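Local coordinates for tailspike protein (Siphovirus 9NA, PDB 3RIQ) that probably binds Salmonella lipopolysaccharide as the phage's receptor and cleaves its O-antigen chains as an endorhamnosidase, at residues D39-F50 with K62-N73; L118-V126 with E211-A219. All blocks are in the same frame, centred on the assembly; numbering follows the deposited sequence.

Contact 1 of 2, residues D39-F50 with K62-N73; sequences DYNFIDGEAVDF and KFIGDGVLNWNN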
loop_
_atom_site.group_PDB
_atom_site.type_symbol
_atom_site.label_atom_id
_atom_site.label_comp_id
_atom_site.label_asym_id
_atom_site.label_seq_id
_atom_site.Cartn_x
_atom_site.Cartn_y
_atom_site.Cartn_z
ATOM N N ASP A 39 -7.651 27.156 -33.361
ATOM C CA ASP A 39 -7.188 27.851 -32.151
ATOM C C ASP A 39 -8.014 29.142 -31.971
ATOM O O ASP A 39 -8.394 29.799 -32.954
ATOM C CB ASP A 39 -5.720 28.237 -32.271
ATOM C CG ASP A 39 -4.772 27.080 -32.088
ATOM O OD1 ASP A 39 -5.161 25.978 -31.633
ATOM O OD2 ASP A 39 -3.599 27.282 -32.432
ATOM N N TYR A 40 -8.291 29.488 -30.723
ATOM C CA TYR A 40 -9.121 30.626 -30.406
ATOM C C TYR A 40 -8.360 31.595 -29.520
ATOM O O TYR A 40 -7.917 31.234 -28.424
ATOM C CB TYR A 40 -10.386 30.154 -29.683
ATOM C CG TYR A 40 -11.351 31.269 -29.442
ATOM C CD1 TYR A 40 -12.043 31.850 -30.505
ATOM C CD2 TYR A 40 -11.531 31.793 -28.169
ATOM C CE1 TYR A 40 -12.913 32.904 -30.301
ATOM C CE2 TYR A 40 -12.414 32.841 -27.942
ATOM C CZ TYR A 40 -13.108 33.381 -29.020
ATOM O OH TYR A 40 -14.017 34.399 -28.863
ATOM N N ASN A 41 -8.213 32.826 -30.005
ATOM C CA ASN A 41 -7.528 33.883 -29.271
ATOM C C ASN A 41 -8.534 34.689 -28.477
ATOM O O ASN A 41 -9.290 35.516 -29.050
ATOM C CB ASN A 41 -6.765 34.757 -30.272
ATOM C CG ASN A 41 -5.599 34.035 -30.879
ATOM O OD1 ASN A 41 -5.621 33.640 -32.044
ATOM N ND2 ASN A 41 -4.573 33.849 -30.093
ATOM N N PHE A 42 -8.575 34.433 -27.164
ATOM C CA PHE A 42 -9.524 35.140 -26.281
ATOM C C PHE A 42 -8.913 36.370 -25.680
ATOM O O PHE A 42 -7.674 36.503 -25.622
ATOM C CB PHE A 42 -10.100 34.197 -25.190
ATOM C CG PHE A 42 -9.118 33.796 -24.112
ATOM C CD1 PHE A 42 -8.969 34.592 -22.962
ATOM C CD2 PHE A 42 -8.394 32.617 -24.218
ATOM C CE1 PHE A 42 -8.074 34.249 -21.928
ATOM C CE2 PHE A 42 -7.509 32.241 -23.179
ATOM C CZ PHE A 42 -7.346 33.057 -22.036
ATOM N N ILE A 43 -9.790 37.269 -25.242
ATOM C CA ILE A 43 -9.353 38.533 -24.620
ATOM C C ILE A 43 -9.584 38.406 -23.119
ATOM O O ILE A 43 -10.559 37.779 -22.716
ATOM C CB ILE A 43 -10.099 39.787 -25.245
ATOM C CG1 ILE A 43 -9.471 41.088 -24.732
ATOM C CG2 ILE A 43 -11.657 39.723 -25.008
ATOM C CD1 ILE A 43 -9.925 42.326 -25.586
ATOM N N ASP A 44 -8.687 38.974 -22.313
ATOM C CA ASP A 44 -8.823 38.924 -20.858
ATOM C C ASP A 44 -10.179 39.479 -20.406
ATOM O O ASP A 44 -10.526 40.640 -20.714
ATOM C CB ASP A 44 -7.716 39.772 -20.255
ATOM C CG ASP A 44 -7.737 39.775 -18.727
ATOM O OD1 ASP A 44 -8.229 38.786 -18.108
ATOM O OD2 ASP A 44 -7.293 40.807 -18.153
ATOM N N GLY A 45 -10.964 38.640 -19.717
ATOM C CA GLY A 45 -12.264 39.041 -19.232
ATOM C C GLY A 45 -13.407 38.626 -20.136
ATOM O O GLY A 45 -14.569 38.875 -19.809
ATOM N N GLU A 46 -13.083 38.005 -21.268
ATOM C CA GLU A 46 -14.101 37.505 -22.191
ATOM C C GLU A 46 -15.039 36.546 -21.458
ATOM O O GLU A 46 -14.616 35.805 -20.555
ATOM C CB GLU A 46 -13.424 36.755 -23.382
ATOM C CG GLU A 46 -14.435 36.314 -24.469
ATOM C CD GLU A 46 -13.778 35.847 -25.750
ATOM O OE1 GLU A 46 -14.438 35.069 -26.486
ATOM O OE2 GLU A 46 -12.633 36.273 -26.032
ATOM N N ALA A 47 -16.310 36.555 -21.838
ATOM C CA ALA A 47 -17.278 35.662 -21.226
ATOM C C ALA A 47 -18.056 34.929 -22.312
ATOM O O ALA A 47 -18.324 35.472 -23.416
ATOM C CB ALA A 47 -18.221 36.445 -20.334
ATOM N N VAL A 48 -18.430 33.698 -22.001
ATOM C CA VAL A 48 -19.235 32.843 -22.882
ATOM C C VAL A 48 -20.414 32.346 -22.068
ATOM O O VAL A 48 -20.227 31.703 -21.006
ATOM C CB VAL A 48 -18.439 31.644 -23.442
ATOM C CG1 VAL A 48 -19.307 30.829 -24.412
ATOM C CG2 VAL A 48 -17.187 32.158 -24.159
ATOM N N ASP A 49 -21.617 32.670 -22.554
ATOM C CA ASP A 49 -22.862 32.258 -21.917
ATOM C C ASP A 49 -23.418 31.051 -22.679
ATOM O O ASP A 49 -23.788 31.177 -23.849
ATOM C CB ASP A 49 -23.865 33.438 -21.996
ATOM C CG ASP A 49 -25.263 33.101 -21.462
ATOM O OD1 ASP A 49 -25.536 32.006 -20.964
ATOM O OD2 ASP A 49 -26.131 34.019 -21.532
ATOM N N PHE A 50 -23.439 29.885 -22.020
ATOM C CA PHE A 50 -23.872 28.629 -22.663
ATOM C C PHE A 50 -25.357 28.349 -22.532
ATOM O O PHE A 50 -25.832 27.275 -22.933
ATOM C CB PHE A 50 -23.021 27.445 -22.094
ATOM C CG PHE A 50 -21.582 27.474 -22.560
ATOM C CD1 PHE A 50 -21.234 27.038 -23.847
ATOM C CD2 PHE A 50 -20.573 27.964 -21.709
ATOM C CE1 PHE A 50 -19.904 27.047 -24.252
ATOM C CE2 PHE A 50 -19.239 27.999 -22.126
ATOM C CZ PHE A 50 -18.900 27.527 -23.370
ATOM N N LYS A 62 -6.582 24.975 -29.322
ATOM C CA LYS A 62 -6.289 25.601 -28.038
ATOM C C LYS A 62 -7.056 26.882 -27.817
ATOM O O LYS A 62 -7.397 27.577 -28.781
ATOM C CB LYS A 62 -4.793 25.951 -27.971
ATOM C CG LYS A 62 -3.894 24.743 -28.182
ATOM C CD LYS A 62 -2.449 25.137 -28.020
ATOM C CE LYS A 62 -1.550 23.923 -28.180
ATOM N NZ LYS A 62 -1.583 23.394 -29.580
ATOM N N PHE A 63 -7.298 27.202 -26.542
ATOM C CA PHE A 63 -7.705 28.553 -26.134
ATOM C C PHE A 63 -6.458 29.350 -25.729
ATOM O O PHE A 63 -5.780 28.985 -24.747
ATOM C CB PHE A 63 -8.676 28.490 -24.966
ATOM C CG PHE A 63 -9.921 27.686 -25.254
ATOM C CD1 PHE A 63 -10.804 28.064 -26.300
ATOM C CD2 PHE A 63 -10.202 26.540 -24.519
ATOM C CE1 PHE A 63 -11.989 27.318 -26.564
ATOM C CE2 PHE A 63 -11.365 25.768 -24.793
ATOM C CZ PHE A 63 -12.263 26.168 -25.812
ATOM N N ILE A 64 -6.172 30.432 -26.458
ATOM C CA ILE A 64 -4.931 31.175 -26.305
ATOM C C ILE A 64 -5.199 32.584 -25.816
ATOM O O ILE A 64 -5.995 33.297 -26.422
ATOM C CB ILE A 64 -4.172 31.254 -27.658
ATOM C CG1 ILE A 64 -3.885 29.859 -28.212
ATOM C CG2 ILE A 64 -2.868 32.108 -27.531
ATOM C CD1 ILE A 64 -3.456 29.854 -29.701
ATOM N N GLY A 65 -4.576 33.004 -24.715
ATOM C CA GLY A 65 -4.800 34.364 -24.221
ATOM C C GLY A 65 -3.937 34.640 -23.021
ATOM O O GLY A 65 -3.385 33.720 -22.437
ATOM N N ASP A 66 -3.855 35.921 -22.651
ATOM C CA ASP A 66 -3.316 36.331 -21.358
ATOM C C ASP A 66 -4.484 36.792 -20.502
ATOM O O ASP A 66 -5.209 37.718 -20.892
ATOM C CB ASP A 66 -2.373 37.521 -21.535
ATOM C CG ASP A 66 -1.140 37.184 -22.318
ATOM O OD1 ASP A 66 -0.646 36.039 -22.248
ATOM O OD2 ASP A 66 -0.659 38.097 -23.008
ATOM N N GLY A 67 -4.684 36.178 -19.351
ATOM C CA GLY A 67 -5.800 36.525 -18.485
ATOM C C GLY A 67 -6.868 35.423 -18.452
ATOM O O GLY A 67 -6.573 34.237 -18.629
ATOM N N VAL A 68 -8.118 35.833 -18.217
ATOM C CA VAL A 68 -9.192 34.896 -17.919
ATOM C C VAL A 68 -10.223 34.781 -19.047
ATOM O O VAL A 68 -10.642 35.790 -19.632
ATOM C CB VAL A 68 -9.899 35.282 -16.568
ATOM C CG1 VAL A 68 -10.665 36.600 -16.674
ATOM C CG2 VAL A 68 -10.875 34.198 -16.136
ATOM N N LEU A 69 -10.646 33.550 -19.316
ATOM C CA LEU A 69 -11.801 33.275 -20.199
ATOM C C LEU A 69 -12.906 32.690 -19.286
ATOM O O LEU A 69 -12.727 31.613 -18.692
ATOM C CB LEU A 69 -11.375 32.277 -21.289
ATOM C CG LEU A 69 -12.480 31.730 -22.218
ATOM C CD1 LEU A 69 -13.215 32.891 -22.965
ATOM C CD2 LEU A 69 -11.841 30.784 -23.244
ATOM N N ASN A 70 -14.028 33.397 -19.145
ATOM C CA ASN A 70 -15.159 32.956 -18.270
ATOM C C ASN A 70 -16.170 32.125 -19.031
ATOM O O ASN A 70 -16.644 32.523 -20.119
ATOM C CB ASN A 70 -15.890 34.184 -17.700
ATOM C CG ASN A 70 -14.992 35.073 -16.888
ATOM O OD1 ASN A 70 -14.523 36.139 -17.350
ATOM N ND2 ASN A 70 -14.759 34.673 -15.664
ATOM N N TRP A 71 -16.523 30.972 -18.464
ATOM C CA TRP A 71 -17.581 30.116 -18.999
ATOM C C TRP A 71 -18.737 30.100 -18.019
ATOM O O TRP A 71 -18.615 29.591 -16.879
ATOM C CB TRP A 71 -17.057 28.707 -19.243
ATOM C CG TRP A 71 -16.240 28.555 -20.511
ATOM C CD1 TRP A 71 -15.738 29.558 -21.340
ATOM C CD2 TRP A 71 -15.849 27.320 -21.096
ATOM N NE1 TRP A 71 -15.064 28.976 -22.406
ATOM C CE2 TRP A 71 -15.114 27.613 -22.273
ATOM C CE3 TRP A 71 -16.041 25.964 -20.729
ATOM C CZ2 TRP A 71 -14.538 26.588 -23.086
ATOM C CZ3 TRP A 71 -15.497 24.969 -21.534
ATOM C CH2 TRP A 71 -14.750 25.286 -22.708
ATOM N N ASN A 72 -19.870 30.641 -18.474
ATOM C CA ASN A 72 -21.046 30.876 -17.607
ATOM C C ASN A 72 -22.235 30.071 -18.105
ATOM O O ASN A 72 -22.352 29.799 -19.298
ATOM C CB ASN A 72 -21.405 32.366 -17.635
ATOM C CG ASN A 72 -20.260 33.231 -17.193
ATOM O OD1 ASN A 72 -20.013 34.321 -17.737
ATOM N ND2 ASN A 72 -19.577 32.790 -16.183
ATOM N N ASN A 73 -23.099 29.677 -17.187
ATOM C CA ASN A 73 -24.326 28.937 -17.503
ATOM C C ASN A 73 -24.109 27.661 -18.309
ATOM O O ASN A 73 -24.910 27.313 -19.158
ATOM C CB ASN A 73 -25.338 29.854 -18.215
ATOM C CG ASN A 73 -25.653 31.079 -17.392
ATOM O OD1 ASN A 73 -25.914 30.981 -16.191
ATOM N ND2 ASN A 73 -25.679 32.231 -18.030
HETATM O O HOH W 1 -3.747 23.687 -32.223
HETATM O O HOH W 2 -1.467 25.988 -31.247
HETATM O O HOH W 3 -5.396 37.695 -24.448
HETATM O O HOH W 4 -5.315 36.044 -27.417
HETATM O O HOH W 5 -26.120 34.888 -18.460
#

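Contact 2 of 2, residues L118-V126 with E211-A219; sequences LDKGYKPNV and EIKYGSGSA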
loop_
_atom_site.group_PDB
_atom_site.type_symbol
_atom_site.label_atom_id
_atom_site.label_comp_id
_atom_site.label_asym_id
_atom_site.label_seq_id
_atom_site.Cartn_x
_atom_site.Cartn_y
_atom_site.Cartn_z
ATOM N N LEU A 118 8.333 28.662 -22.190
ATOM C CA LEU A 118 7.000 28.042 -22.250
ATOM C C LEU A 118 6.975 26.628 -21.668
ATOM O O LEU A 118 5.895 26.039 -21.502
ATOM C CB LEU A 118 6.531 27.956 -23.711
ATOM C CG LEU A 118 6.068 29.246 -24.408
ATOM C CD1 LEU A 118 5.718 28.998 -25.867
ATOM C CD2 LEU A 118 4.888 29.794 -23.662
ATOM N N ASP A 119 8.148 26.053 -21.422
ATOM C CA ASP A 119 8.223 24.605 -21.116
ATOM C C ASP A 119 8.410 24.247 -19.641
ATOM O O ASP A 119 8.042 23.142 -19.235
ATOM C CB ASP A 119 9.299 23.898 -21.970
ATOM C CG ASP A 119 10.724 24.430 -21.703
ATOM O OD1 ASP A 119 10.881 25.641 -21.446
ATOM O OD2 ASP A 119 11.706 23.639 -21.733
ATOM N N LYS A 120 9.038 25.124 -18.856
ATOM C CA LYS A 120 9.418 24.730 -17.486
ATOM C C LYS A 120 9.664 25.983 -16.639
ATOM O O LYS A 120 9.753 27.117 -17.170
ATOM C CB LYS A 120 10.674 23.826 -17.489
ATOM C CG LYS A 120 11.937 24.528 -17.894
ATOM C CD LYS A 120 13.021 23.509 -18.228
ATOM C CE LYS A 120 14.381 24.171 -18.303
ATOM N NZ LYS A 120 15.372 23.261 -18.983
ATOM N N GLY A 121 9.842 25.775 -15.341
ATOM C CA GLY A 121 9.878 26.882 -14.384
ATOM C C GLY A 121 8.487 27.447 -14.156
ATOM O O GLY A 121 7.542 27.083 -14.843
ATOM N N TYR A 122 8.376 28.315 -13.164
ATOM C CA TYR A 122 7.101 29.006 -12.877
ATOM C C TYR A 122 7.340 30.498 -12.685
ATOM O O TYR A 122 8.473 30.934 -12.451
ATOM C CB TYR A 122 6.410 28.375 -11.639
ATOM C CG TYR A 122 7.208 28.517 -10.362
ATOM C CD1 TYR A 122 7.119 29.686 -9.593
ATOM C CD2 TYR A 122 8.043 27.473 -9.917
ATOM C CE1 TYR A 122 7.861 29.838 -8.397
ATOM C CE2 TYR A 122 8.807 27.618 -8.743
ATOM C CZ TYR A 122 8.711 28.801 -7.991
ATOM O OH TYR A 122 9.445 28.929 -6.834
ATOM N N LYS A 123 6.274 31.285 -12.768
ATOM C CA LYS A 123 6.423 32.740 -12.623
ATOM C C LYS A 123 6.844 33.145 -11.197
ATOM O O LYS A 123 6.238 32.740 -10.220
ATOM C CB LYS A 123 5.157 33.502 -13.036
ATOM C CG LYS A 123 3.887 33.078 -12.329
ATOM C CD LYS A 123 3.026 34.288 -11.947
ATOM C CE LYS A 123 1.644 33.809 -11.577
ATOM N NZ LYS A 123 0.724 34.954 -11.206
ATOM N N PRO A 124 7.882 33.965 -11.082
ATOM C CA PRO A 124 8.304 34.425 -9.767
ATOM C C PRO A 124 7.211 35.188 -9.058
ATOM O O PRO A 124 6.426 35.909 -9.703
ATOM C CB PRO A 124 9.448 35.388 -10.076
ATOM C CG PRO A 124 9.930 35.020 -11.353
ATOM C CD PRO A 124 8.773 34.442 -12.146
ATOM N N ASN A 125 7.154 35.018 -7.745
ATOM C CA ASN A 125 6.086 35.600 -6.927
ATOM C C ASN A 125 6.516 35.779 -5.474
ATOM O O ASN A 125 7.666 35.484 -5.135
ATOM C CB ASN A 125 4.831 34.745 -6.978
ATOM C CG ASN A 125 5.014 33.414 -6.297
ATOM O OD1 ASN A 125 4.669 33.239 -5.118
ATOM N ND2 ASN A 125 5.598 32.475 -7.012
ATOM N N VAL A 126 5.584 36.223 -4.616
ATOM C CA VAL A 126 5.905 36.610 -3.230
ATOM C C VAL A 126 6.437 35.489 -2.347
ATOM O O VAL A 126 7.182 35.755 -1.403
ATOM C CB VAL A 126 4.695 37.291 -2.493
ATOM C CG1 VAL A 126 4.277 38.557 -3.203
ATOM C CG2 VAL A 126 3.510 36.334 -2.328
ATOM N N GLU A 211 -1.075 14.153 -14.426
ATOM C CA GLU A 211 0.131 14.838 -13.975
ATOM C C GLU A 211 0.008 16.324 -14.243
ATOM O O GLU A 211 -0.438 16.737 -15.346
ATOM C CB GLU A 211 1.399 14.281 -14.666
ATOM C CG GLU A 211 2.680 14.991 -14.194
ATOM C CD GLU A 211 3.974 14.198 -14.416
ATOM O OE1 GLU A 211 3.908 13.052 -14.953
ATOM O OE2 GLU A 211 5.074 14.718 -14.023
ATOM N N ILE A 212 0.369 17.127 -13.246
ATOM C CA ILE A 212 0.397 18.591 -13.359
ATOM C C ILE A 212 1.819 19.028 -13.015
ATOM O O ILE A 212 2.376 18.579 -11.999
ATOM C CB ILE A 212 -0.647 19.210 -12.367
ATOM C CG1 ILE A 212 -2.080 18.887 -12.876
ATOM C CG2 ILE A 212 -0.417 20.735 -12.189
ATOM C CD1 ILE A 212 -3.148 19.128 -11.866
ATOM N N LYS A 213 2.371 19.927 -13.830
ATOM C CA LYS A 213 3.775 20.341 -13.761
ATOM C C LYS A 213 3.911 21.840 -13.559
ATOM O O LYS A 213 3.190 22.633 -14.193
ATOM C CB LYS A 213 4.483 19.986 -15.074
ATOM C CG LYS A 213 4.281 18.546 -15.499
ATOM C CD LYS A 213 5.080 18.221 -16.784
ATOM C CE LYS A 213 4.779 16.784 -17.208
ATOM N NZ LYS A 213 5.563 16.341 -18.424
ATOM N N TYR A 214 4.840 22.238 -12.692
ATOM C CA TYR A 214 5.141 23.671 -12.481
ATOM C C TYR A 214 3.901 24.482 -12.041
ATOM O O TYR A 214 3.086 23.973 -11.276
ATOM C CB TYR A 214 5.915 24.297 -13.669
ATOM C CG TYR A 214 7.235 23.590 -13.907
ATOM C CD1 TYR A 214 8.342 23.844 -13.079
ATOM C CD2 TYR A 214 7.384 22.645 -14.937
ATOM C CE1 TYR A 214 9.571 23.173 -13.262
ATOM C CE2 TYR A 214 8.622 21.957 -15.157
ATOM C CZ TYR A 214 9.702 22.231 -14.302
ATOM O OH TYR A 214 10.900 21.588 -14.495
ATOM N N GLY A 215 3.801 25.740 -12.483
ATOM C CA GLY A 215 2.862 26.691 -11.862
ATOM C C GLY A 215 3.384 27.249 -10.570
ATOM O O GLY A 215 4.156 26.589 -9.857
ATOM N N SER A 216 3.011 28.484 -10.259
ATOM C CA SER A 216 3.513 29.109 -9.016
ATOM C C SER A 216 2.793 28.598 -7.771
ATOM O O SER A 216 3.243 28.887 -6.656
ATOM C CB SER A 216 3.398 30.655 -9.081
ATOM O OG SER A 216 2.012 31.011 -9.203
ATOM N N GLY A 217 1.668 27.891 -7.961
ATOM C CA GLY A 217 0.806 27.468 -6.857
ATOM C C GLY A 217 0.926 25.979 -6.535
ATOM O O GLY A 217 2.013 25.381 -6.637
ATOM N N SER A 218 -0.214 25.366 -6.203
ATOM C CA SER A 218 -0.260 23.959 -5.829
ATOM C C SER A 218 -0.954 23.211 -6.963
ATOM O O SER A 218 -1.781 23.804 -7.672
ATOM C CB SER A 218 -0.992 23.784 -4.491
ATOM O OG SER A 218 -0.334 24.498 -3.438
ATOM N N ALA A 219 -0.646 21.926 -7.185
ATOM C CA ALA A 219 -1.212 21.305 -8.383
ATOM C C ALA A 219 -2.746 21.332 -8.350
ATOM O O ALA A 219 -3.401 21.637 -9.375
ATOM C CB ALA A 219 -0.703 19.892 -8.584
HETATM O O HOH W 6 4.776 27.329 -14.639
#

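Contact 1 of 2, residues D39-F50 with K62-N73
Phe42 swings its ring across to the next rung of the right-handed beta-helix and lies between two aliphatic groups: Leu69 CB sits 3.8 Å from the ring centroid on one face, and Gly65 CA lies over the other. Its CG stands between backbone N and carbonyl carbon (chi1 71°), which turns the ring toward 62-73; glycine suits position 65 because a CB would run into the ring. The edge of Phe50 meets the face of Trp71 at 73° between planes, Phe50 CE2 lying 3.5 Å from Trp71 CG. Backbone hydrogen bonds between the parallel strands, such as Ile64 N to Tyr40 O, 2.7 Å, tie the rungs. The face of Asn41, Asn70 and Asn72 and the two ends are more polar and solvent-exposed, despite Ile64 and Ala47. Asp39 OD1 takes the Lys62 N-H at 2.9 Å; one water links it to Lys62 NZ, weakly at the lysine, and another joins Asp39 OD2 to that nitrogen. At the far end Asn73 ND2 reaches Asp49 OD1 from above the carboxylate plane. Helix 23-29 packs against Val48, Phe50 and Trp71, while strands 79-87 and 146-151 carry the stacking on through Met85 and Leu148.

Contact 2 of 2, residues L118-V126 with E211-A219
Where strand 211-214 of the beta-helix gives way to a turn, the long excursion that holds 118-126 comes down on the coil, and Tyr214 meets it face-on. The peptide between Lys120 and Gly121 lies over one face of the Tyr214 ring: Gly121 N is 3.3 Å above the ring plane, displaced toward the rim, and Lys120 CA is 3.7 Å above it. Lys120 CB adds an aliphatic contact, 3.6 Å from Tyr214 CE2, while the rest of its chain leads away to a cation-pi contact with Tyr95. Gly121 fits because its positive phi is easy for glycine. The Tyr214 hydroxyl is hydrogen-bonded to Arg242, and its ring makes an edge-to-face pair with Tyr241, so the aromatic surface is held from the coil side.

In a right-handed parallel beta-helix such turns link successive strands, and long insertions can leave the coil between them; here 118-126 belongs to the long insertion between the coil strands 79-87 and 146-151. With no direct hydrogen bond between the two segments, a water bridges their backbones: it donates to Gly121 O at 2.8 Å and accepts from Gly215 N at 2.9 Å.

Beyond it, Tyr122 brings CB to 3.4 Å from Gly215 O, a first torsion of 63° laying its ring beside Gly215 and obliquely against Ser216 CA. The Tyr122 hydroxyl is held by Asp128 and Arg96. Small Ser216 fits under the loop: Asn125 ND2 comes within 3.5 Å of Ser216 CB, and the same amide nitrogen donates to Lys123 O, in both the amide and the carbonyl plane, while Asn125 OD1 accepts from Asn127 N. Lys123 passes its CE 3.7 Å from Ser216 OG on the way to a salt bridge with Glu188 of strand 184-194.

In the fold
Contact 1 comes first along the chain and closes before contact 2 opens; their centres lie 21 Å apart and their nearest atoms about 8 Å, without touching. Both reach the beta-helix of this P22 tailspike-like fold. Contact 1 stacks two successive rungs near its N-terminal end. After strand 79-87 the chain leaves the coil in the insertion holding 118-126 and rejoins it at 146-151, which pairs with 67-72 and leads through 166-171 and 184-194 to strand 211-214 of contact 2. One contact thus joins neighbouring rungs through strand pairing, the other joins an excursion to the coil through side chains packed on backbone and a bridging water.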